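Local coordinates for methyltransferase (Thermus thermophilus, PDB 1WS6), which probably transfers a methyl group from S-adenosylmethionine to a nucleic-acid substrate, as an RsmD-like member of the Rossmann-fold methyltransferases, at residues A[47-52]-A[116-121]. Residues are numbered along the deposited sequence; the frame is centred on the assembly and turned at random.
Unlike the reference sequence in segment 47-52: Pro48 (reference Leu).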
# COMPACT_ATOMS: atom_id res chain seq x y z
N ASP A 47 4.00 1.04 1.83
CA ASP A 47 2.97 0.01 1.80
C ASP A 47 3.18 -1.05 2.87
O ASP A 47 3.78 -2.09 2.62
CB ASP A 47 2.90 -0.65 0.42
CG ASP A 47 1.91 -1.82 0.37
OD1 ASP A 47 1.00 -1.89 1.22
OD2 ASP A 47 2.04 -2.68 -0.54
N PRO A 48 2.70 -0.78 4.09
CA PRO A 48 2.81 -1.70 5.23
C PRO A 48 1.73 -2.75 5.00
O PRO A 48 0.66 -2.43 4.48
CB PRO A 48 2.52 -0.80 6.43
CG PRO A 48 1.49 0.15 5.86
CD PRO A 48 2.00 0.46 4.47
N PHE A 49 2.01 -3.99 5.37
CA PHE A 49 1.06 -5.08 5.16
C PHE A 49 1.01 -5.43 3.69
O PHE A 49 -0.00 -5.88 3.18
CB PHE A 49 -0.35 -4.72 5.63
CG PHE A 49 -0.51 -4.75 7.10
CD1 PHE A 49 -0.79 -3.59 7.80
CD2 PHE A 49 -0.37 -5.94 7.80
CE1 PHE A 49 -0.93 -3.62 9.18
CE2 PHE A 49 -0.51 -5.97 9.17
CZ PHE A 49 -0.79 -4.81 9.86
N ALA A 50 2.12 -5.18 3.00
CA ALA A 50 2.18 -5.51 1.59
C ALA A 50 2.05 -7.03 1.60
O ALA A 50 2.32 -7.66 2.62
CB ALA A 50 3.52 -5.10 1.02
N GLY A 51 1.60 -7.62 0.51
CA GLY A 51 1.50 -9.07 0.52
C GLY A 51 2.52 -9.53 -0.49
O GLY A 51 3.73 -9.46 -0.26
N SER A 52 2.03 -10.00 -1.63
CA SER A 52 2.90 -10.41 -2.71
C SER A 52 3.40 -9.09 -3.28
O SER A 52 4.34 -9.05 -4.07
CB SER A 52 2.12 -11.17 -3.77
OG SER A 52 1.40 -12.24 -3.20
N MSE A 116 -2.50 1.44 3.22
CA MSE A 116 -2.60 0.29 4.10
C MSE A 116 -3.85 -0.54 3.87
O MSE A 116 -4.97 -0.06 4.01
CB MSE A 116 -2.53 0.76 5.55
CG MSE A 116 -2.72 -0.33 6.57
SE MSE A 116 -2.33 0.29 8.36
CE MSE A 116 -0.50 -0.26 8.40
N ALA A 117 -3.66 -1.80 3.51
CA ALA A 117 -4.76 -2.73 3.28
C ALA A 117 -4.48 -4.01 4.07
O ALA A 117 -4.16 -5.06 3.51
CB ALA A 117 -4.89 -3.03 1.79
N PRO A 118 -4.58 -3.93 5.40
CA PRO A 118 -4.34 -5.09 6.25
C PRO A 118 -5.47 -6.11 6.18
O PRO A 118 -6.57 -5.79 5.74
CB PRO A 118 -4.20 -4.47 7.64
CG PRO A 118 -5.13 -3.31 7.59
CD PRO A 118 -4.93 -2.74 6.20
N PRO A 119 -5.19 -7.36 6.58
CA PRO A 119 -6.24 -8.38 6.54
C PRO A 119 -7.39 -8.00 7.46
O PRO A 119 -7.19 -7.75 8.64
CB PRO A 119 -5.50 -9.65 6.97
CG PRO A 119 -4.39 -9.14 7.81
CD PRO A 119 -3.92 -7.93 7.04
N TYR A 120 -8.59 -7.95 6.88
CA TYR A 120 -9.82 -7.57 7.57
C TYR A 120 -10.12 -8.23 8.91
O TYR A 120 -11.00 -7.77 9.65
CB TYR A 120 -11.00 -7.78 6.62
CG TYR A 120 -10.90 -6.92 5.38
CD1 TYR A 120 -11.78 -7.08 4.32
CD2 TYR A 120 -9.92 -5.94 5.29
CE1 TYR A 120 -11.68 -6.27 3.19
CE2 TYR A 120 -9.81 -5.14 4.17
CZ TYR A 120 -10.69 -5.30 3.13
OH TYR A 120 -10.57 -4.49 2.02
N ALA A 121 -9.40 -9.30 9.24
CA ALA A 121 -9.62 -10.00 10.49
C ALA A 121 -9.04 -9.22 11.66
O ALA A 121 -9.47 -9.37 12.81
CB ALA A 121 -9.01 -11.40 10.43
O HOH W 1 -1.44 -2.66 2.70
O HOH W 2 -2.25 -5.86 1.69
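Phe49 O and Ala117 O are linked through one water, which hydrogen-bonds to Phe49 O at 2.7 Å and to Ala117 O at 2.8 Å. A second water hydrogen-bonds to the preceding carbonyl, Pro48 O, and lies near Ala117 N at a short distance of doubtful length. The two backbones thus stand one water apart, while apolar side chains close the gap beside them. Phe49 CG lies anti to its own carbonyl carbon (chi1 -76°), which swings the ring across to the proline pair. Pro118 CB sits over one face, offset toward the rim near CD1, in a CH-pi contact 3.7 Å from the ring centroid. Selenomethionine Met116 comes to the edge instead: its SE is 5.3 Å from the centroid in a Met-aromatic contact, and a bend at chi3 (-94°) brings CE within 3.4 Å of Phe49 CD1. Met116 CE also meets Pro48 CG at 3.3 Å. An alanine in place of Phe49 would probably leave Pro118 CB without its aromatic face and open a gap beside the Met116 methyl. Phe49, just before the glycine-rich turn at Gly51, packs on the Pro-Pro of a (D/N)PPY-like loop, consistent with the cofactor-side cleft of class I methyltransferases. The segments run off the C-terminal ends of the adjacent parallel strands 44-48 and 111-116, with Val97 of helix 97-106 and Leu127 of helix 126-134 packing on Phe49.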